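Local structure of carbonic anhydrase (Sordaria macrospora, 4O1K) at residues A[64-69]-A[201-206]; A[93-98]-A[174-179]; A[146-151]-A[158-163]. The protein catalyses the reversible hydration of carbon dioxide to bicarbonate as a zinc-dependent, tetrameric beta-class carbonic anhydrase. All coordinates share one frame; numbering follows the deposited sequence. Where two conformers were deposited one is given.

Contact 1: residues A[64-69]-A[201-206]; sequences EQITGL and GLLKDL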
loop_
_atom_site.group_PDB
_atom_site.type_symbol
_atom_site.label_atom_id
_atom_site.label_comp_id
_atom_site.label_asym_id
_atom_site.label_seq_id
_atom_site.Cartn_x
_atom_site.Cartn_y
_atom_site.Cartn_z
ATOM N N GLU A 64 -18.304 16.045 12.747
ATOM C CA GLU A 64 -18.481 17.410 13.210
ATOM C C GLU A 64 -19.908 17.615 13.701
ATOM O O GLU A 64 -20.157 18.342 14.667
ATOM C CB GLU A 64 -18.139 18.381 12.070
ATOM C CG GLU A 64 -16.622 18.524 11.771
ATOM C CD GLU A 64 -16.125 17.685 10.592
ATOM O OE1 GLU A 64 -15.168 18.126 9.904
ATOM O OE2 GLU A 64 -16.673 16.581 10.355
ATOM N N GLN A 65 -20.842 16.943 13.037
ATOM C CA GLN A 65 -22.240 16.946 13.459
ATOM C C GLN A 65 -22.456 16.131 14.735
ATOM O O GLN A 65 -22.977 16.646 15.726
ATOM C CB GLN A 65 -23.119 16.387 12.340
ATOM C CG GLN A 65 -23.443 17.386 11.269
ATOM C CD GLN A 65 -24.066 18.614 11.864
ATOM O OE1 GLN A 65 -25.224 18.589 12.295
ATOM N NE2 GLN A 65 -23.294 19.698 11.923
ATOM N N ILE A 66 -22.067 14.857 14.686
ATOM C CA ILE A 66 -22.206 13.917 15.802
ATOM C C ILE A 66 -21.646 14.456 17.111
ATOM O O ILE A 66 -22.179 14.168 18.193
ATOM C CB ILE A 66 -21.432 12.593 15.540
ATOM C CG1 ILE A 66 -21.748 11.980 14.177
ATOM C CG2 ILE A 66 -21.698 11.577 16.642
ATOM C CD1 ILE A 66 -20.891 10.730 13.861
ATOM N N THR A 67 -20.556 15.216 17.020
ATOM C CA THR A 67 -19.792 15.564 18.217
ATOM C C THR A 67 -19.961 16.998 18.672
ATOM O O THR A 67 -19.612 17.321 19.810
ATOM C CB THR A 67 -18.302 15.356 17.984
ATOM O OG1 THR A 67 -17.895 16.140 16.848
ATOM C CG2 THR A 67 -18.034 13.900 17.724
ATOM N N GLY A 68 -20.463 17.849 17.780
ATOM C CA GLY A 68 -20.620 19.267 18.060
ATOM C C GLY A 68 -19.311 20.030 17.942
ATOM O O GLY A 68 -19.211 21.182 18.383
ATOM N N LEU A 69 -18.308 19.383 17.348
ATOM C CA LEU A 69 -17.000 19.999 17.161
ATOM C C LEU A 69 -17.043 21.120 16.129
ATOM O O LEU A 69 -17.825 21.081 15.175
ATOM C CB LEU A 69 -15.969 18.962 16.737
ATOM C CG LEU A 69 -15.428 17.960 17.752
ATOM C CD1 LEU A 69 -14.483 17.003 17.057
ATOM C CD2 LEU A 69 -14.720 18.675 18.889
ATOM N N GLY A 201 -28.896 8.072 17.358
ATOM C CA GLY A 201 -27.989 9.186 17.138
ATOM C C GLY A 201 -26.931 9.371 18.209
ATOM O O GLY A 201 -26.221 10.383 18.213
ATOM N N LEU A 202 -26.787 8.383 19.084
ATOM C CA LEU A 202 -25.918 8.542 20.241
ATOM C C LEU A 202 -24.536 7.976 19.999
ATOM O O LEU A 202 -24.388 6.928 19.346
ATOM C CB LEU A 202 -26.509 7.854 21.455
ATOM C CG LEU A 202 -27.407 8.686 22.357
ATOM C CD1 LEU A 202 -28.868 8.413 22.053
ATOM C CD2 LEU A 202 -27.107 8.365 23.805
ATOM N N LEU A 203 -23.529 8.672 20.523
ATOM C CA LEU A 203 -22.156 8.170 20.491
ATOM C C LEU A 203 -21.981 7.370 21.744
ATOM O O LEU A 203 -22.452 7.775 22.816
ATOM C CB LEU A 203 -21.146 9.303 20.551
ATOM C CG LEU A 203 -20.347 9.812 19.374
ATOM C CD1 LEU A 203 -19.205 10.672 19.906
ATOM C CD2 LEU A 203 -19.826 8.683 18.510
ATOM N N LYS A 204 -21.289 6.242 21.641
ATOM C CA LYS A 204 -21.028 5.432 22.820
ATOM C C LYS A 204 -19.528 5.279 22.954
ATOM O O LYS A 204 -18.838 5.103 21.958
ATOM C CB LYS A 204 -21.694 4.068 22.652
ATOM C CG LYS A 204 -21.297 3.006 23.672
ATOM C CD LYS A 204 -22.070 1.700 23.402
ATOM C CE LYS A 204 -21.245 0.452 23.720
ATOM N NZ LYS A 204 -20.674 0.416 25.110
ATOM N N ASP A 205 -19.037 5.365 24.181
ATOM C CA ASP A 205 -17.621 5.181 24.450
ATOM C C ASP A 205 -17.391 3.698 24.787
ATOM O O ASP A 205 -18.037 3.150 25.668
ATOM C CB ASP A 205 -17.225 6.070 25.634
ATOM C CG ASP A 205 -15.723 6.117 25.858
ATOM O OD1 ASP A 205 -14.991 5.389 25.155
ATOM O OD2 ASP A 205 -15.277 6.866 26.760
ATOM N N LEU A 206 -16.471 3.057 24.077
ATOM C CA LEU A 206 -16.121 1.667 24.361
ATOM C C LEU A 206 -15.142 1.605 25.508
ATOM O O LEU A 206 -14.764 0.510 25.957
ATOM C CB LEU A 206 -15.498 1.027 23.129
ATOM C CG LEU A 206 -16.495 0.978 21.985
ATOM C CD1 LEU A 206 -15.834 0.303 20.789
ATOM C CD2 LEU A 206 -17.768 0.263 22.407
#
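Leu203, on strand 202-205, presses its branched end against Ile66 and Thr67, the last two residues of helix 63-67. From CB the side chain runs toward the helix, and its first close neighbour is met one atom further out: Leu203 CG lies 3.5 Å from Ile66 CG2. The two methyls then part. CD2 of Leu203 stays beside the same Ile66 CG2, at 3.9 Å, while CD1 reaches the Thr67 methyl, with CD1 to Thr67 CG2 at 4.1 Å. Ile66 offers CG2 because this branch stands anti to the backbone N (chi1 -50° for CG1), and the side chains of Ile66 and Leu203 cross at about a right angle. Thr67 shows only its methyl to the strand; its OG1 is turned back to the helix, bonded to Ala63 O and accepting a weak bond from Leu69 N. The contact is thus wholly apolar. Asn25 of the second subunit spans its margin, bonding Ile66 O, Leu203 N and Gly201 O. Strand 202-205, the outermost on its side of the sheet within the chain, pairs antiparallel with strand 190-197 after a G1 bulge at Gly201 and Leu202, and helix 63-67 packs on that sheet through Ile66 on Phe196 and Thr67 on Trp53.

Contact 2: residues A[93-98]-A[174-179]; sequences SVIEYA and VKTAAL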
loop_
_atom_site.group_PDB
_atom_site.type_symbol
_atom_site.label_atom_id
_atom_site.label_comp_id
_atom_site.label_asym_id
_atom_site.label_seq_id
_atom_site.Cartn_x
_atom_site.Cartn_y
_atom_site.Cartn_z
ATOM N N SER A 93 0.384 7.623 7.170
ATOM C CA SER A 93 0.937 8.947 6.964
ATOM C C SER A 93 0.004 9.977 7.590
ATOM O O SER A 93 0.463 10.995 8.148
ATOM C CB SER A 93 1.188 9.216 5.473
ATOM O OG SER A 93 -0.024 9.225 4.768
ATOM N N VAL A 94 -1.303 9.731 7.561
ATOM C CA VAL A 94 -2.123 10.692 8.294
ATOM C C VAL A 94 -1.976 10.675 9.852
ATOM O O VAL A 94 -2.042 11.735 10.501
ATOM C CB VAL A 94 -3.556 10.698 7.827
ATOM C CG1 VAL A 94 -4.309 9.547 8.369
ATOM C CG2 VAL A 94 -4.185 11.927 8.311
ATOM N N ILE A 95 -1.746 9.505 10.445
ATOM C CA ILE A 95 -1.487 9.421 11.889
ATOM C C ILE A 95 -0.173 10.133 12.193
ATOM O O ILE A 95 -0.068 10.970 13.127
ATOM C CB ILE A 95 -1.414 7.945 12.333
ATOM C CG1 ILE A 95 -2.792 7.310 12.161
ATOM C CG2 ILE A 95 -0.936 7.820 13.796
ATOM C CD1 ILE A 95 -2.846 5.809 12.477
ATOM N N GLU A 96 0.843 9.806 11.409
ATOM C CA GLU A 96 2.145 10.443 11.585
ATOM C C GLU A 96 2.034 11.968 11.530
ATOM O O GLU A 96 2.571 12.682 12.394
ATOM C CB GLU A 96 3.085 9.954 10.481
ATOM C CG GLU A 96 4.369 10.759 10.347
ATOM C CD GLU A 96 5.497 10.134 11.124
ATOM O OE1 GLU A 96 5.221 9.669 12.245
ATOM O OE2 GLU A 96 6.638 10.095 10.609
ATOM N N TYR A 97 1.320 12.461 10.521
ATOM C CA TYR A 97 1.169 13.897 10.284
ATOM C C TYR A 97 0.356 14.602 11.358
ATOM O O TYR A 97 0.682 15.726 11.772
ATOM C CB TYR A 97 0.510 14.119 8.923
ATOM C CG TYR A 97 0.358 15.570 8.495
ATOM C CD1 TYR A 97 1.465 16.364 8.201
ATOM C CD2 TYR A 97 -0.898 16.124 8.339
ATOM C CE1 TYR A 97 1.303 17.691 7.783
ATOM C CE2 TYR A 97 -1.070 17.426 7.928
ATOM C CZ TYR A 97 0.019 18.204 7.649
ATOM O OH TYR A 97 -0.214 19.499 7.248
ATOM N N ALA A 98 -0.700 13.942 11.814
ATOM C CA ALA A 98 -1.568 14.494 12.856
ATOM C C ALA A 98 -0.850 14.563 14.191
ATOM O O ALA A 98 -0.985 15.545 14.935
ATOM C CB ALA A 98 -2.849 13.667 12.982
ATOM N N VAL A 174 -2.015 2.562 18.537
ATOM C CA VAL A 174 -1.006 2.588 19.625
ATOM C C VAL A 174 0.375 2.028 19.258
ATOM O O VAL A 174 1.420 2.415 19.843
ATOM C CB VAL A 174 -1.554 1.922 20.890
ATOM C CG1 VAL A 174 -0.526 1.884 22.025
ATOM C CG2 VAL A 174 -2.748 2.675 21.360
ATOM N N LYS A 175 0.393 1.116 18.296
ATOM C CA LYS A 175 1.657 0.529 17.836
ATOM C C LYS A 175 2.547 1.524 17.130
ATOM O O LYS A 175 3.771 1.309 17.031
ATOM C CB LYS A 175 1.382 -0.625 16.878
ATOM C CG LYS A 175 0.585 -1.787 17.481
ATOM C CD LYS A 175 0.241 -2.825 16.367
ATOM C CE LYS A 175 -0.710 -3.902 16.913
ATOM N NZ LYS A 175 -1.112 -4.833 15.798
ATOM N N THR A 176 1.957 2.613 16.620
ATOM C CA THR A 176 2.755 3.568 15.844
ATOM C C THR A 176 3.816 4.248 16.674
ATOM O O THR A 176 3.583 4.576 17.834
ATOM C CB THR A 176 1.912 4.608 15.080
ATOM O OG1 THR A 176 1.252 5.503 15.996
ATOM C CG2 THR A 176 0.888 3.897 14.233
ATOM N N ALA A 177 4.993 4.439 16.076
ATOM C CA ALA A 177 6.113 5.089 16.750
ATOM C C ALA A 177 5.760 6.518 17.141
ATOM O O ALA A 177 6.130 6.979 18.227
ATOM C CB ALA A 177 7.378 5.059 15.855
ATOM N N ALA A 178 5.027 7.199 16.262
ATOM C CA ALA A 178 4.650 8.594 16.480
ATOM C C ALA A 178 3.872 8.702 17.779
ATOM O O ALA A 178 4.209 9.515 18.669
ATOM C CB ALA A 178 3.798 9.087 15.315
ATOM N N LEU A 179 2.819 7.890 17.873
ATOM C CA LEU A 179 1.955 7.882 19.059
ATOM C C LEU A 179 2.747 7.626 20.332
ATOM O O LEU A 179 2.621 8.370 21.316
ATOM C CB LEU A 179 0.852 6.819 18.953
ATOM C CG LEU A 179 0.092 6.981 20.273
ATOM C CD1 LEU A 179 -1.281 7.538 20.066
ATOM C CD2 LEU A 179 0.098 5.763 21.188
HETATM O O HOH W 1 4.537 6.563 13.331
#
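Ala178 sets its methyl against the carboxylate of Glu96, with Ala178 CB 3.4 Å from Glu96 OE1, and this is the tight spot between helix 89-100 and the start of helix 177-186. The small side chain lets the backbones come close: the CA atoms of Glu96 and Ala178 are 5.8 Å apart. Glu96 leaves its helix with CG anti to the backbone N (chi1 167°), then bends at chi2 (95°), which swings OE1 over to the alanine. The neighbouring pair is slacker. Ile95 comes no closer to Thr176 than 3.9 Å, from CG2 to OG1, and the two side chains meet at a slant. A water sits beside the alanine methyl: it accepts from Ala178 N at 3.0 Å and gives a weak, long bond to Glu96 OE1, so the two segments are joined in polar terms through solvent and not directly. Thr176, the N-cap of helix 177-186, takes a weak bond from Leu179 N on OG1, whose stronger partner is Val173 O, just before the segment. Leu129 of the second subunit packs on Glu96, and Arg135 of the third on Thr176. A carboxylate facing the first turn of helix 177-186, linked weakly through one water to the backbone N-H of Ala178, would probably be favoured in its charged form by the positive end of the helix dipole.

Contact 3: residues A[146-151]-A[158-163]; sequences KELDAI and YERLVE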
loop_
_atom_site.group_PDB
_atom_site.type_symbol
_atom_site.label_atom_id
_atom_site.label_comp_id
_atom_site.label_asym_id
_atom_site.label_seq_id
_atom_site.Cartn_x
_atom_site.Cartn_y
_atom_site.Cartn_z
ATOM N N LYS A 146 -13.565 -17.190 19.592
ATOM C CA LYS A 146 -14.247 -17.879 20.682
ATOM C C LYS A 146 -15.398 -17.046 21.227
ATOM O O LYS A 146 -16.502 -17.560 21.411
ATOM C CB LYS A 146 -13.269 -18.150 21.816
ATOM C CG LYS A 146 -12.468 -19.417 21.693
ATOM C CD LYS A 146 -11.656 -19.569 22.973
ATOM C CE LYS A 146 -11.191 -20.990 23.201
ATOM N NZ LYS A 146 -10.842 -21.183 24.651
ATOM N N GLU A 147 -15.131 -15.770 21.497
ATOM C CA GLU A 147 -16.150 -14.878 22.060
ATOM C C GLU A 147 -17.267 -14.657 21.050
ATOM O O GLU A 147 -18.449 -14.708 21.398
ATOM C CB GLU A 147 -15.542 -13.527 22.468
ATOM C CG GLU A 147 -16.590 -12.459 22.775
ATOM C CD GLU A 147 -15.985 -11.100 23.128
ATOM O OE1 GLU A 147 -14.741 -10.961 23.118
ATOM O OE2 GLU A 147 -16.763 -10.169 23.405
ATOM N N LEU A 148 -16.889 -14.425 19.795
ATOM C CA LEU A 148 -17.866 -14.095 18.765
ATOM C C LEU A 148 -18.775 -15.275 18.424
ATOM O O LEU A 148 -20.002 -15.115 18.366
ATOM C CB LEU A 148 -17.179 -13.530 17.522
ATOM C CG LEU A 148 -16.682 -12.082 17.682
ATOM C CD1 LEU A 148 -15.762 -11.618 16.527
ATOM C CD2 LEU A 148 -17.879 -11.135 17.837
ATOM N N ASP A 149 -18.180 -16.447 18.212
ATOM C CA ASP A 149 -18.940 -17.646 17.891
ATOM C C ASP A 149 -19.917 -18.010 18.994
ATOM O O ASP A 149 -20.944 -18.613 18.728
ATOM C CB ASP A 149 -18.000 -18.831 17.662
ATOM C CG ASP A 149 -17.357 -18.821 16.284
ATOM O OD1 ASP A 149 -17.867 -18.110 15.384
ATOM O OD2 ASP A 149 -16.349 -19.548 16.107
ATOM N N ALA A 150 -19.595 -17.650 20.231
ATOM C CA ALA A 150 -20.470 -17.961 21.372
ATOM C C ALA A 150 -21.799 -17.197 21.320
ATOM O O ALA A 150 -22.815 -17.668 21.832
ATOM C CB ALA A 150 -19.747 -17.669 22.684
ATOM N N ILE A 151 -21.769 -16.001 20.735
ATOM C CA ILE A 151 -22.957 -15.171 20.571
ATOM C C ILE A 151 -23.913 -15.775 19.545
ATOM O O ILE A 151 -23.636 -15.777 18.344
ATOM C CB ILE A 151 -22.576 -13.735 20.152
ATOM C CG1 ILE A 151 -21.591 -13.130 21.161
ATOM C CG2 ILE A 151 -23.826 -12.843 20.039
ATOM C CD1 ILE A 151 -20.875 -11.854 20.674
ATOM N N TYR A 158 -22.718 -9.298 15.098
ATOM C CA TYR A 158 -22.276 -8.302 14.144
ATOM C C TYR A 158 -21.925 -6.989 14.865
ATOM O O TYR A 158 -20.897 -6.356 14.585
ATOM C CB TYR A 158 -23.416 -8.148 13.138
ATOM C CG TYR A 158 -23.335 -6.997 12.184
ATOM C CD1 TYR A 158 -22.126 -6.532 11.709
ATOM C CD2 TYR A 158 -24.493 -6.379 11.743
ATOM C CE1 TYR A 158 -22.071 -5.464 10.835
ATOM C CE2 TYR A 158 -24.448 -5.331 10.863
ATOM C CZ TYR A 158 -23.230 -4.874 10.420
ATOM O OH TYR A 158 -23.179 -3.832 9.541
ATOM N N GLU A 159 -22.758 -6.608 15.827
ATOM C CA GLU A 159 -22.536 -5.389 16.615
ATOM C C GLU A 159 -21.283 -5.561 17.478
ATOM O O GLU A 159 -20.463 -4.623 17.629
ATOM C CB GLU A 159 -23.779 -5.049 17.455
ATOM C CG GLU A 159 -25.007 -4.783 16.581
ATOM C CD GLU A 159 -26.213 -4.285 17.360
ATOM O OE1 GLU A 159 -26.265 -4.473 18.601
ATOM O OE2 GLU A 159 -27.113 -3.700 16.715
ATOM N N ARG A 160 -21.118 -6.772 18.013
ATOM C CA ARG A 160 -19.952 -7.045 18.828
ATOM C C ARG A 160 -18.713 -6.946 17.960
ATOM O O ARG A 160 -17.713 -6.405 18.394
ATOM C CB ARG A 160 -20.038 -8.420 19.508
ATOM C CG ARG A 160 -18.963 -8.664 20.575
ATOM C CD ARG A 160 -18.929 -7.555 21.653
ATOM N NE ARG A 160 -17.795 -7.735 22.556
ATOM C CZ ARG A 160 -17.112 -6.736 23.107
ATOM N NH1 ARG A 160 -17.452 -5.483 22.851
ATOM N NH2 ARG A 160 -16.083 -6.985 23.902
ATOM N N LEU A 161 -18.775 -7.478 16.736
ATOM C CA LEU A 161 -17.658 -7.367 15.787
ATOM C C LEU A 161 -17.316 -5.920 15.461
ATOM O O LEU A 161 -16.140 -5.558 15.324
ATOM C CB LEU A 161 -17.985 -8.104 14.487
ATOM C CG LEU A 161 -16.914 -8.038 13.395
ATOM C CD1 LEU A 161 -15.575 -8.550 13.904
ATOM C CD2 LEU A 161 -17.354 -8.816 12.163
ATOM N N VAL A 162 -18.337 -5.087 15.325
ATOM C CA VAL A 162 -18.115 -3.666 15.049
ATOM C C VAL A 162 -17.291 -3.090 16.197
ATOM O O VAL A 162 -16.279 -2.347 15.975
ATOM C CB VAL A 162 -19.465 -2.923 14.940
ATOM C CG1 VAL A 162 -19.294 -1.431 15.150
ATOM C CG2 VAL A 162 -20.110 -3.192 13.570
ATOM N N GLU A 163 -17.697 -3.468 17.417
ATOM C CA GLU A 163 -17.034 -2.961 18.635
ATOM C C GLU A 163 -15.574 -3.445 18.737
ATOM O O GLU A 163 -14.635 -2.665 18.996
ATOM C CB GLU A 163 -17.830 -3.393 19.883
ATOM C CG GLU A 163 -19.229 -2.762 19.932
ATOM C CD GLU A 163 -20.124 -3.339 21.027
ATOM O OE1 GLU A 163 -19.710 -4.290 21.719
ATOM O OE2 GLU A 163 -21.251 -2.824 21.178
#
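Glu147 and Arg160 form a salt bridge across the nearly antiparallel helical segments 146-150 and 158-163, whose axes approach to 10.0 Å at 156°. Arg160 starts with CG anti to its own backbone N and then bends at chi2 (54°), so that its aliphatic part lies over the neighbouring helix and the guanidinium turns along the edge of the pair. Glu147 is simply extended beyond CG, and the two side chains cross at about a right angle. One oxygen does the work: OE2 of Glu147 takes Arg160 NE at 2.8 Å on its syn side, almost exactly in the guanidinium plane and nearly straight at 168°, though well out of the carboxylate plane; a longer, weak bond from Arg160 NH2 falls on the same oxygen. A second salt bridge joins NH1 of Arg160 to OE1 of Glu163, one turn further along, at 2.8 Å and on the anti side. In this Glu147-Arg160-Glu163 network, carboxylates at two places on its edge fix the rotation of the guanidinium. Beneath it the methylenes are packed: Ile151 CD1 is 3.7 Å from Arg160 CG, and Leu148 CD2 is 3.8 Å from that same CG. Deeper in, Leu148 CD1 meets Leu161 CD1 at 4.0 Å. An alanine in place of Arg160 would probably leave Glu147 and Glu163 without their shared counter-charge and open a gap above Ile151 and Leu148. Glu163 keeps its other oxygen, OE2, on Tyr113 OH. The helical hairpin of 145-150 and 154-174 is backed by helix 130-143, with Leu148 on Tyr141 and Leu161 on Val140, while helix 116-121 covers Leu161 through Val118.

Overall arrangement
From the N terminus, the chain first lays down 64-69, then 93-98, then 146-151, and closes the three contacts in reverse order. Contact 3 closes first, over six residues, four of them already in helix 154-174, when 158-163 folds back on 146-151. That helix then runs on to 174-179, which closes contact 2 on helix 89-100. Segment 201-206 finally returns to 64-69 in contact 1. The loops are therefore nested, none crossing. Contacts 1 and 2 lie on opposite sides of the chain's centre, and both touch the second subunit. Contact 3 is peripheral but meets contact 1: Leu206 CD1, just past strand 202-205, lies 3.7 Å from Glu163 O on helix 154-174, and Lys204 packs on Glu163.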